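Local structure of putative sensory box/GGDEF family protein (Vibrio parahaemolyticus, 3LID) at residues Ser47-Asp52 and Thr63-Met68; Tyr79-Phe84 and Val169-Ile174; Arg83-Ser88 and Arg111-Arg116; Lys92-Tyr97 and Ser107-Asp112. The protein probably makes cyclic di-GMP from GTP as a whole protein, the piece described here being its extracellular sensor domain of the PDC fold. All blocks are in the same frame, centred on the assembly; numbering follows the deposited sequence. Where two conformers were deposited one is given.

Interaction 1. Residues Ser47-Asp52 and Thr63-Met68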
# COMPACT_ATOMS: atom_id res chain seq x y z
N SER A 47 -17.12 11.45 -11.63
CA SER A 47 -17.20 12.79 -11.17
C SER A 47 -17.53 13.71 -12.34
O SER A 47 -17.18 13.46 -13.52
CB SER A 47 -15.90 13.24 -10.51
OG SER A 47 -14.97 13.64 -11.42
N GLN A 48 -18.27 14.72 -12.00
CA GLN A 48 -18.66 15.73 -12.99
C GLN A 48 -17.43 16.43 -13.62
O GLN A 48 -17.39 16.69 -14.85
CB GLN A 48 -19.52 16.79 -12.30
CG GLN A 48 -20.13 17.81 -13.29
CD GLN A 48 -21.17 17.15 -14.13
OE1 GLN A 48 -22.12 16.55 -13.61
NE2 GLN A 48 -21.01 17.24 -15.45
N SER A 49 -16.43 16.75 -12.81
CA SER A 49 -15.26 17.47 -13.30
C SER A 49 -14.51 16.59 -14.30
O SER A 49 -13.97 17.07 -15.27
CB SER A 49 -14.36 17.96 -12.14
OG SER A 49 -14.02 16.94 -11.21
N LEU A 50 -14.44 15.28 -14.03
CA LEU A 50 -13.72 14.45 -14.99
C LEU A 50 -14.57 14.34 -16.29
O LEU A 50 -14.04 14.45 -17.42
CB LEU A 50 -13.45 13.04 -14.42
CG LEU A 50 -12.87 12.00 -15.36
CD1 LEU A 50 -11.50 12.43 -15.86
CD2 LEU A 50 -12.81 10.61 -14.61
N TYR A 51 -15.88 14.17 -16.12
CA TYR A 51 -16.80 14.07 -17.26
C TYR A 51 -16.68 15.33 -18.12
O TYR A 51 -16.50 15.24 -19.35
CB TYR A 51 -18.18 13.94 -16.72
CG TYR A 51 -19.17 14.00 -17.82
CD1 TYR A 51 -19.38 12.91 -18.63
CD2 TYR A 51 -19.88 15.19 -18.08
CE1 TYR A 51 -20.33 12.97 -19.68
CE2 TYR A 51 -20.82 15.27 -19.11
CZ TYR A 51 -21.04 14.16 -19.89
OH TYR A 51 -21.94 14.24 -20.94
N ASP A 52 -16.71 16.48 -17.47
CA ASP A 52 -16.59 17.74 -18.25
C ASP A 52 -15.32 17.84 -19.06
O ASP A 52 -15.35 18.28 -20.27
CB ASP A 52 -16.71 18.99 -17.36
CG ASP A 52 -18.10 19.12 -16.70
OD1 ASP A 52 -19.11 18.49 -17.14
OD2 ASP A 52 -18.18 19.87 -15.71
N THR A 63 -7.92 22.54 -15.91
CA THR A 63 -7.58 23.21 -14.63
C THR A 63 -8.57 22.88 -13.52
O THR A 63 -8.18 22.65 -12.37
CB THR A 63 -7.54 24.74 -14.86
OG1 THR A 63 -6.43 25.00 -15.73
CG2 THR A 63 -7.40 25.55 -13.54
N ILE A 64 -9.85 22.89 -13.83
CA ILE A 64 -10.84 22.57 -12.84
C ILE A 64 -10.60 21.13 -12.32
O ILE A 64 -10.66 20.89 -11.08
CB ILE A 64 -12.24 22.71 -13.43
CG1 ILE A 64 -12.46 24.24 -13.60
CG2 ILE A 64 -13.32 22.11 -12.57
CD1 ILE A 64 -13.69 24.51 -14.53
N LEU A 65 -10.36 20.20 -13.25
CA LEU A 65 -10.13 18.79 -12.87
C LEU A 65 -8.86 18.70 -11.99
O LEU A 65 -8.89 18.06 -10.94
CB LEU A 65 -9.92 17.93 -14.12
CG LEU A 65 -9.64 16.46 -13.83
CD1 LEU A 65 -10.82 15.85 -13.05
CD2 LEU A 65 -9.51 15.72 -15.21
N GLU A 66 -7.77 19.35 -12.41
CA GLU A 66 -6.51 19.28 -11.69
C GLU A 66 -6.69 19.85 -10.25
O GLU A 66 -6.21 19.28 -9.28
CB GLU A 66 -5.48 20.13 -12.36
CG GLU A 66 -4.89 19.41 -13.63
CD GLU A 66 -3.94 20.28 -14.46
OE1 GLU A 66 -3.99 21.53 -14.34
OE2 GLU A 66 -3.13 19.67 -15.18
N ASN A 67 -7.41 20.96 -10.15
CA ASN A 67 -7.63 21.57 -8.82
C ASN A 67 -8.44 20.64 -7.94
O ASN A 67 -8.16 20.54 -6.73
CB ASN A 67 -8.33 22.95 -8.98
CG ASN A 67 -7.36 23.97 -9.55
OD1 ASN A 67 -6.19 23.72 -9.58
ND2 ASN A 67 -7.87 25.10 -10.05
N MET A 68 -9.44 19.96 -8.53
CA MET A 68 -10.24 19.03 -7.76
C MET A 68 -9.37 17.86 -7.28
O MET A 68 -9.39 17.48 -6.06
CB MET A 68 -11.39 18.53 -8.63
CG MET A 68 -12.47 17.73 -7.92
SD MET A 68 -12.18 15.97 -7.80
CE MET A 68 -12.61 15.32 -9.50

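Interaction 2. Residues Tyr79-Phe84 and Val169-Ile174. With PO4 (phosphate ion), chain C.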
# COMPACT_ATOMS: atom_id res chain seq x y z
N TYR A 79 -2.94 8.87 -1.58
CA TYR A 79 -2.60 8.79 -3.04
C TYR A 79 -1.36 9.58 -3.37
O TYR A 79 -1.32 10.78 -3.10
CB TYR A 79 -3.76 9.27 -3.93
CG TYR A 79 -5.02 8.53 -3.64
CD1 TYR A 79 -5.20 7.23 -4.08
CD2 TYR A 79 -6.05 9.13 -2.85
CE1 TYR A 79 -6.36 6.52 -3.81
CE2 TYR A 79 -7.22 8.42 -2.59
CZ TYR A 79 -7.34 7.10 -3.01
OH TYR A 79 -8.48 6.39 -2.74
N LYS A 80 -0.33 8.90 -3.87
CA LYS A 80 0.89 9.54 -4.29
C LYS A 80 0.71 10.18 -5.71
O LYS A 80 1.30 11.20 -6.01
CB LYS A 80 2.00 8.50 -4.26
CG LYS A 80 3.34 9.17 -4.52
CD LYS A 80 4.45 8.39 -3.82
CE LYS A 80 5.77 9.11 -3.95
NZ LYS A 80 6.21 9.05 -5.38
N GLN A 81 -0.17 9.61 -6.50
CA GLN A 81 -0.52 10.21 -7.79
C GLN A 81 -1.93 9.89 -8.10
O GLN A 81 -2.43 8.88 -7.68
CB GLN A 81 0.29 9.52 -8.96
CG GLN A 81 1.80 9.70 -8.79
CD GLN A 81 2.53 9.06 -9.97
OE1 GLN A 81 3.07 7.93 -9.89
NE2 GLN A 81 2.48 9.76 -11.09
N ILE A 82 -2.57 10.75 -8.91
CA ILE A 82 -3.90 10.53 -9.42
C ILE A 82 -3.78 10.96 -10.89
O ILE A 82 -3.36 12.09 -11.16
CB ILE A 82 -4.95 11.40 -8.74
CG1 ILE A 82 -4.97 11.02 -7.22
CG2 ILE A 82 -6.37 11.16 -9.40
CD1 ILE A 82 -5.94 11.96 -6.44
N ARG A 83 -4.07 10.03 -11.80
CA ARG A 83 -3.82 10.28 -13.21
C ARG A 83 -4.97 9.85 -14.08
O ARG A 83 -5.77 8.95 -13.77
CB ARG A 83 -2.66 9.43 -13.66
CG ARG A 83 -1.31 9.96 -13.10
CD ARG A 83 -0.10 9.07 -13.55
NE ARG A 83 -0.21 7.77 -12.83
CZ ARG A 83 0.66 6.77 -13.02
NH1 ARG A 83 1.69 6.90 -13.91
NH2 ARG A 83 0.56 5.65 -12.29
N PHE A 84 -5.02 10.48 -15.25
CA PHE A 84 -5.88 9.97 -16.31
C PHE A 84 -4.94 9.67 -17.49
O PHE A 84 -4.10 10.51 -17.87
CB PHE A 84 -6.93 11.01 -16.76
CG PHE A 84 -7.89 10.44 -17.76
CD1 PHE A 84 -8.91 9.58 -17.33
CD2 PHE A 84 -7.66 10.63 -19.14
CE1 PHE A 84 -9.76 8.99 -18.23
CE2 PHE A 84 -8.56 10.00 -20.12
CZ PHE A 84 -9.61 9.21 -19.61
N VAL A 169 -6.27 6.16 -12.95
CA VAL A 169 -5.30 5.36 -12.23
C VAL A 169 -4.96 6.10 -10.96
O VAL A 169 -4.59 7.29 -10.99
CB VAL A 169 -3.99 5.22 -13.03
CG1 VAL A 169 -2.98 4.37 -12.25
CG2 VAL A 169 -4.27 4.53 -14.40
N LEU A 170 -5.04 5.39 -9.82
CA LEU A 170 -4.73 6.05 -8.55
C LEU A 170 -3.62 5.26 -7.89
O LEU A 170 -3.74 4.07 -7.75
CB LEU A 170 -6.00 5.96 -7.61
CG LEU A 170 -7.33 6.25 -8.35
CD1 LEU A 170 -8.50 5.96 -7.42
CD2 LEU A 170 -7.27 7.75 -8.75
N ASN A 171 -2.56 5.90 -7.47
CA ASN A 171 -1.41 5.18 -6.88
C ASN A 171 -1.55 5.33 -5.38
O ASN A 171 -1.19 6.37 -4.83
CB ASN A 171 -0.08 5.78 -7.36
CG ASN A 171 0.27 5.32 -8.73
OD1 ASN A 171 -0.62 5.24 -9.61
ND2 ASN A 171 1.54 4.98 -8.94
N VAL A 172 -1.96 4.24 -4.77
CA VAL A 172 -2.04 4.16 -3.28
C VAL A 172 -0.64 3.92 -2.73
O VAL A 172 0.08 3.00 -3.15
CB VAL A 172 -3.03 3.06 -2.86
CG1 VAL A 172 -2.97 2.90 -1.30
CG2 VAL A 172 -4.49 3.38 -3.39
N ASP A 173 -0.22 4.81 -1.86
CA ASP A 173 1.17 4.91 -1.42
C ASP A 173 1.36 3.99 -0.17
O ASP A 173 0.89 4.25 0.96
CB ASP A 173 1.34 6.37 -1.04
CG ASP A 173 2.72 6.68 -0.45
OD1 ASP A 173 3.52 5.79 -0.20
OD2 ASP A 173 2.96 7.86 -0.23
N ILE A 174 1.94 2.81 -0.43
CA ILE A 174 2.15 1.84 0.68
C ILE A 174 3.13 2.35 1.75
O ILE A 174 2.96 2.06 2.96
CB ILE A 174 2.67 0.52 0.07
CG1 ILE A 174 1.60 -0.09 -0.90
CG2 ILE A 174 3.03 -0.53 1.15
CD1 ILE A 174 0.20 -0.44 -0.21
P PO4 C . 3.95 4.39 -12.13
O1 PO4 C . 4.43 5.74 -11.56
O2 PO4 C . 3.73 4.69 -13.62
O3 PO4 C . 2.64 3.95 -11.52
O4 PO4 C . 5.02 3.32 -11.95
O HOH W 1 -1.87 7.46 -10.52

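Interaction 3. Residues Arg83-Ser88 and Arg111-Arg116. With PO4 (phosphate ion), chain C.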
# COMPACT_ATOMS: atom_id res chain seq x y z
N ARG A 83 -4.07 10.03 -11.80
CA ARG A 83 -3.82 10.28 -13.21
C ARG A 83 -4.97 9.85 -14.08
O ARG A 83 -5.77 8.95 -13.77
CB ARG A 83 -2.66 9.43 -13.66
CG ARG A 83 -1.31 9.96 -13.10
CD ARG A 83 -0.10 9.07 -13.55
NE ARG A 83 -0.21 7.77 -12.83
CZ ARG A 83 0.66 6.77 -13.02
NH1 ARG A 83 1.69 6.90 -13.91
NH2 ARG A 83 0.56 5.65 -12.29
N PHE A 84 -5.02 10.48 -15.25
CA PHE A 84 -5.88 9.97 -16.31
C PHE A 84 -4.94 9.67 -17.49
O PHE A 84 -4.10 10.51 -17.87
CB PHE A 84 -6.93 11.01 -16.76
CG PHE A 84 -7.89 10.44 -17.76
CD1 PHE A 84 -8.91 9.58 -17.33
CD2 PHE A 84 -7.66 10.63 -19.14
CE1 PHE A 84 -9.76 8.99 -18.23
CE2 PHE A 84 -8.56 10.00 -20.12
CZ PHE A 84 -9.61 9.21 -19.61
N LEU A 85 -4.99 8.42 -17.99
CA LEU A 85 -4.23 7.99 -19.19
C LEU A 85 -5.23 7.85 -20.32
O LEU A 85 -6.34 7.36 -20.15
CB LEU A 85 -3.54 6.60 -18.95
CG LEU A 85 -2.23 6.64 -18.14
CD1 LEU A 85 -2.39 7.25 -16.74
CD2 LEU A 85 -1.80 5.10 -17.95
N ASP A 86 -4.81 8.24 -21.53
CA ASP A 86 -5.75 8.03 -22.63
C ASP A 86 -5.73 6.59 -23.10
O ASP A 86 -4.99 5.74 -22.52
CB ASP A 86 -5.44 9.06 -23.73
CG ASP A 86 -4.10 8.81 -24.45
OD1 ASP A 86 -3.41 7.75 -24.37
OD2 ASP A 86 -3.68 9.80 -25.17
N THR A 87 -6.49 6.29 -24.17
CA THR A 87 -6.56 4.87 -24.55
C THR A 87 -5.25 4.32 -25.07
O THR A 87 -5.04 3.13 -25.04
CB THR A 87 -7.67 4.59 -25.61
OG1 THR A 87 -7.39 5.42 -26.75
CG2 THR A 87 -9.02 4.94 -25.04
N SER A 88 -4.33 5.18 -25.49
CA SER A 88 -3.02 4.70 -25.93
C SER A 88 -2.03 4.48 -24.80
O SER A 88 -0.92 3.98 -25.02
CB SER A 88 -2.43 5.68 -27.00
OG SER A 88 -1.98 6.87 -26.34
N ARG A 111 4.03 10.88 -19.61
CA ARG A 111 4.77 9.81 -20.30
C ARG A 111 3.84 8.78 -20.90
O ARG A 111 2.66 8.66 -20.54
CB ARG A 111 5.61 9.05 -19.28
CG ARG A 111 6.81 9.83 -18.74
CD ARG A 111 6.49 10.65 -17.47
NE ARG A 111 5.61 10.07 -16.42
CZ ARG A 111 6.00 9.43 -15.31
NH1 ARG A 111 7.30 9.21 -15.01
NH2 ARG A 111 5.07 9.01 -14.49
N ASP A 112 4.41 8.05 -21.87
CA ASP A 112 3.67 6.91 -22.44
C ASP A 112 3.91 5.67 -21.56
O ASP A 112 5.04 5.16 -21.49
CB ASP A 112 4.31 6.67 -23.83
CG ASP A 112 3.77 5.46 -24.51
OD1 ASP A 112 2.94 4.70 -23.96
OD2 ASP A 112 4.18 5.32 -25.67
N LYS A 113 2.84 5.18 -20.89
CA LYS A 113 2.93 4.07 -19.95
C LYS A 113 2.46 2.78 -20.58
O LYS A 113 2.20 1.78 -19.89
CB LYS A 113 2.07 4.36 -18.74
CG LYS A 113 2.64 5.48 -17.94
CD LYS A 113 3.83 5.01 -17.05
CE LYS A 113 4.51 6.22 -16.42
NZ LYS A 113 5.54 5.78 -15.35
N SER A 114 2.33 2.80 -21.92
CA SER A 114 1.74 1.63 -22.55
C SER A 114 2.52 0.32 -22.43
O SER A 114 1.88 -0.77 -22.61
CB SER A 114 1.41 1.93 -24.01
OG SER A 114 2.64 2.12 -24.71
N ALA A 115 3.82 0.37 -22.13
CA ALA A 115 4.61 -0.87 -21.98
C ALA A 115 4.44 -1.52 -20.60
O ALA A 115 4.81 -2.69 -20.41
CB ALA A 115 6.08 -0.60 -22.20
N ARG A 116 3.81 -0.81 -19.66
CA ARG A 116 3.70 -1.34 -18.31
C ARG A 116 2.65 -2.41 -18.22
O ARG A 116 1.56 -2.30 -18.79
CB ARG A 116 3.30 -0.22 -17.37
CG ARG A 116 4.53 0.78 -17.15
CD ARG A 116 5.75 0.14 -16.49
NE ARG A 116 5.47 -0.19 -15.04
CZ ARG A 116 5.48 0.72 -14.05
NH1 ARG A 116 5.71 2.04 -14.29
NH2 ARG A 116 5.19 0.29 -12.77
P PO4 C . 3.95 4.39 -12.13
O1 PO4 C . 4.43 5.74 -11.56
O2 PO4 C . 3.73 4.69 -13.62
O3 PO4 C . 2.64 3.95 -11.52
O4 PO4 C . 5.02 3.32 -11.95
O HOH W 2 0.92 5.45 -25.72

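Interaction 4. Residues Lys92-Tyr97 and Ser107-Asp112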
# COMPACT_ATOMS: atom_id res chain seq x y z
N LYS A 92 -2.39 12.00 -19.50
CA LYS A 92 -3.00 13.26 -19.99
C LYS A 92 -3.20 14.20 -18.77
O LYS A 92 -3.10 15.46 -18.91
CB LYS A 92 -4.35 13.01 -20.60
CG LYS A 92 -4.31 12.04 -21.83
CD LYS A 92 -3.54 12.64 -22.95
CE LYS A 92 -4.14 13.97 -23.29
NZ LYS A 92 -3.77 14.28 -24.67
N VAL A 93 -3.47 13.60 -17.59
CA VAL A 93 -3.71 14.42 -16.39
C VAL A 93 -2.92 13.73 -15.31
O VAL A 93 -3.01 12.51 -15.16
CB VAL A 93 -5.16 14.45 -15.92
CG1 VAL A 93 -5.28 15.47 -14.79
CG2 VAL A 93 -6.11 14.94 -17.09
N ARG A 94 -2.06 14.49 -14.62
CA ARG A 94 -1.23 13.83 -13.61
C ARG A 94 -1.07 14.76 -12.39
O ARG A 94 -0.41 15.81 -12.49
CB ARG A 94 0.16 13.58 -14.22
CG ARG A 94 1.14 12.95 -13.25
CD ARG A 94 2.38 12.42 -13.99
NE ARG A 94 3.25 11.75 -13.05
CZ ARG A 94 4.59 11.89 -13.00
NH1 ARG A 94 5.28 12.68 -13.85
NH2 ARG A 94 5.26 11.22 -12.03
N ILE A 95 -1.70 14.37 -11.29
CA ILE A 95 -1.54 15.14 -10.04
C ILE A 95 -0.61 14.29 -9.21
O ILE A 95 -0.80 13.09 -9.11
CB ILE A 95 -2.93 15.30 -9.37
CG1 ILE A 95 -3.83 16.31 -10.17
CG2 ILE A 95 -2.83 15.62 -7.87
CD1 ILE A 95 -3.24 17.46 -10.69
N LYS A 96 0.35 14.96 -8.59
CA LYS A 96 1.31 14.28 -7.68
C LYS A 96 1.11 14.89 -6.30
O LYS A 96 0.82 16.10 -6.19
CB LYS A 96 2.78 14.48 -8.11
CG LYS A 96 2.98 13.88 -9.52
CD LYS A 96 4.35 14.20 -9.96
CE LYS A 96 5.34 13.26 -9.12
NZ LYS A 96 6.76 13.29 -9.68
N TYR A 97 1.30 14.06 -5.26
CA TYR A 97 1.09 14.56 -3.89
C TYR A 97 2.26 14.06 -3.06
O TYR A 97 2.74 12.88 -3.19
CB TYR A 97 -0.26 14.04 -3.34
CG TYR A 97 -0.39 14.30 -1.84
CD1 TYR A 97 -0.65 15.60 -1.37
CD2 TYR A 97 -0.28 13.24 -0.95
CE1 TYR A 97 -0.80 15.84 -0.01
CE2 TYR A 97 -0.42 13.44 0.45
CZ TYR A 97 -0.69 14.74 0.87
OH TYR A 97 -0.83 14.92 2.24
N SER A 107 1.52 17.90 -12.88
CA SER A 107 2.83 17.90 -13.56
C SER A 107 2.64 17.94 -15.05
O SER A 107 1.66 17.30 -15.59
CB SER A 107 3.55 16.57 -13.22
OG SER A 107 4.81 16.42 -13.85
N LEU A 108 3.61 18.55 -15.73
CA LEU A 108 3.58 18.51 -17.17
C LEU A 108 4.53 17.42 -17.65
O LEU A 108 4.72 17.28 -18.92
CB LEU A 108 4.06 19.87 -17.73
CG LEU A 108 3.10 21.04 -17.48
CD1 LEU A 108 3.89 22.33 -17.88
CD2 LEU A 108 1.85 20.92 -18.25
N ILE A 109 5.04 16.59 -16.74
CA ILE A 109 5.97 15.52 -17.14
C ILE A 109 5.02 14.31 -17.42
O ILE A 109 4.59 13.64 -16.46
CB ILE A 109 7.01 15.16 -16.09
CG1 ILE A 109 7.96 16.39 -15.87
CG2 ILE A 109 7.87 13.98 -16.56
CD1 ILE A 109 8.80 16.26 -14.65
N LEU A 110 4.60 14.16 -18.70
CA LEU A 110 3.56 13.22 -19.08
C LEU A 110 4.19 12.14 -19.96
O LEU A 110 4.85 12.47 -20.95
CB LEU A 110 2.45 13.94 -19.81
CG LEU A 110 1.81 15.01 -18.95
CD1 LEU A 110 0.77 15.80 -19.74
CD2 LEU A 110 1.09 14.36 -17.72
N ARG A 111 4.03 10.88 -19.61
CA ARG A 111 4.77 9.81 -20.30
C ARG A 111 3.84 8.78 -20.90
O ARG A 111 2.66 8.66 -20.54
CB ARG A 111 5.61 9.05 -19.28
CG ARG A 111 6.81 9.83 -18.74
CD ARG A 111 6.49 10.65 -17.47
NE ARG A 111 5.61 10.07 -16.42
CZ ARG A 111 6.00 9.43 -15.31
NH1 ARG A 111 7.30 9.21 -15.01
NH2 ARG A 111 5.07 9.01 -14.49
N ASP A 112 4.41 8.05 -21.87
CA ASP A 112 3.67 6.91 -22.44
C ASP A 112 3.91 5.67 -21.56
O ASP A 112 5.04 5.16 -21.49
CB ASP A 112 4.31 6.67 -23.83
CG ASP A 112 3.77 5.46 -24.51
OD1 ASP A 112 2.94 4.70 -23.96
OD2 ASP A 112 4.18 5.32 -25.67
O HOH W 3 -1.77 17.23 -15.44

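Interaction 1. Residues Ser47-Asp52 and Thr63-Met68
One hydrogen bond grips Ser47 OG. The donor is the backbone N of Leu50, and Leu50 N lies 3.1 Å from Ser47 OG with an N-H...O angle of 156°. Ser47 is thus the N-cap of helix 48-55. Its OG sits between the backbone N and the carbonyl carbon (chi1 83°), which turns it back over the first turn. One turn on, within the same helix, Gln48 NE2 donates to Asp52 OD1 at 2.8 Å, from above the carboxylate plane.

The contact itself has no hydrogen bond across it. The closest approach is between Ser49 and Met68. Met68 CG is anti to its backbone N, and the chain then bends at chi2 and chi3, so that the methyl end swings to the first helical turn. Met68 CE comes to 2.7 Å from Ser49 OG, very tight for a methyl and a hydroxyl. Met68 was modelled in two conformers, so this closeness belongs to one of them. The same CE touches Ser47 OG at 3.5 Å.

Deeper in, Leu50 and Leu65 lie side by side and point the same way. Leu50 CD1 touches Leu65 CD2 at 3.9 Å, while Leu65 CD1 rests on Leu50 CA at 3.8 Å. At the margin Ile64 CG2 reaches Ser49 CB. Leu65 also packs on Val93 of strand 91-98.

The two short segments run nearly antiparallel, at 151°, with axes 8.8 Å apart. They belong to an antiparallel helix pair, helices 48-55 and 59-76, packed beside the antiparallel sheet of this PDC-fold sensor domain.

Interaction 2. Residues Tyr79-Phe84 and Val169-Ile174
The guanidinium of Arg83 has the amide end of Gln81 over one face, offset toward the rim. At its edges lie water 1, phosphate O2 and O3, and Asn171 OD1. Arg83 NH2 donates to Asn171 OD1 at 3.0 Å; this donor stands above the carbonyl plane, and the two flat groups are 73° apart. The bend at chi3 (-70°) carries the guanidinium toward the neighbouring strand. Arg83 NH1 bonds phosphate O2 at 3.0 Å, and Arg83 NH2 bonds phosphate O3 at 2.8 Å. Asn171 ND2 donates to the same O3. Water 1 takes a bond from Arg83 NE and gives to Val169 O and Asn171 OD1. Glu91 makes a salt bridge to Arg83, and Asn171 ND2 also donates to Glu138. The phosphate probably came from the crystallisation liquor.

The strands are antiparallel. Arg83 and Val169 form a hydrogen-bonded pair: Arg83 N to Val169 O is 2.9 Å and Val169 N to Arg83 O is 3.0 Å. Lys80 N meets Asn171 O at 2.8 Å, nearly along the C=O axis. On the other face Tyr79 lies alongside Leu170 and Val172, its CE1 3.7 Å from Val172 CG2. Leu170 CD2 packs on Ile82 CG2 across a non-hydrogen-bonded pair.

Helix 9-45 covers that apolar face through Ile37 and Ile40. Strands 91-98 and 150-160 flank the pair within the sheet.

Interaction 3. Residues Arg83-Ser88 and Arg111-Arg116
Lys113, Arg83 and Ser88 give up the most surface here, and no direct hydrogen bond joins the two segments. Lys113 is bent at chi2 (-79°), which turns its chain toward the phosphate. Its CB touches Leu85 CD2 at 4.0 Å, the two side chains crossing obliquely. Lys113 CE then meets the guanidinium edge of Arg83, 3.8 Å from NH1. Lys113 NZ ends 2.7 Å from phosphate O2.

Several positive groups crowd together. Arg83 NH1 is 4.0 Å from Arg111 NH2, and Lys113 NZ stands over one face of the Arg111 guanidinium, offset toward the rim. The phosphate probably offsets this charge, as do Glu91, which pairs with Arg83 and Arg111, and Asp140, which pairs with Arg111. Arg116 NH1 grips phosphate O4 at 2.8 Å, with O4 in the plane at the guanidinium edge. The ion is held among basic side chains, and Arg116 NH2 also has a salt bridge to Glu136.

At the far end the backbone of Ser88 does the touching. Ser88 O lies 3.3 Å from Ser114 CB. Water 2 donates to Ser88 O, and weakly to Asp112 OD1. Asp112 OD1 also accepts from Ser114 N at 2.9 Å, an Asx turn, and from Ser114 OG on its syn lone pair. A type I beta turn from Lys113 to Arg116 overlaps it.

Arg116 stands at the N-cap position of helix 117-124, whose Tyr118 and Phe119 touch Lys113 and Leu85 respectively. Strands 91-98 and 163-173 flank strand 79-86.

Interaction 4. Residues Lys92-Tyr97 and Ser107-Asp112
An ST turn opens the loop that leaves strand 103-106, an outermost strand of the PDC sheet, and folds over its neighbour, strand 91-98. Ser107 OG, anti to its own backbone N, accepts from Ile109 N at 2.9 Å. Ser107 N also bonds Arg94 O at 2.9 Å, nearly along the C=O axis, so the start of the loop is still tied to the strand. Water 3 takes a bond from Arg94 N and gives a weak one to Ser107 O. Lys92 and Val93 form a classic beta bulge opposite Phe84.

Arg94 carries the contact. Its chain is extended from CG to NE and runs alongside the loop toward Ile109. Arg94 CB touches Leu110 CD2 at 3.7 Å. Arg94 NH1 reaches Ile109 O at 2.9 Å, in the carbonyl plane and on a lone pair. Ile109 CB lies at the same guanidinium edge.

Each face of the Arg94 guanidinium has a neighbour. Lys96 CD sits over one, offset toward the rim, and Arg111 stacks on the other. The two guanidinium planes are 13° apart and their centres 3.7 Å apart. Such a like-charged stack is probably eased by acids: Glu91 and Asp140 make salt bridges to Arg111, and Glu91 forms a long, weak ion pair with Arg94. Bends at chi2 and chi3 of Arg111 lay its guanidinium flat. Its NH2 thus stands over the centre of the Arg94 group, 3.3 Å from Arg94 CZ.

All four contacts lie in the sensor domain. Interaction 1 closes first along the chain, before the others open, and joins two helices on one side of the sheet. Leu50 meets Phe84, and Leu65 and Glu66 meet strand 91-98. Interactions 2, 3 and 4 share the sheet, with strand 91-98 beside 79-86 and 79-86 beside 163-173. Interaction 4 is nested in the loop closed by interaction 2. Interactions 2 and 3 share Arg83 and the phosphate, with centres about 14 Å apart. Interactions 3 and 4 share Arg111, with centres about 10 Å apart. Strands and loop thus contribute side chains to one phosphate-binding cluster, while the helices pack on the other face.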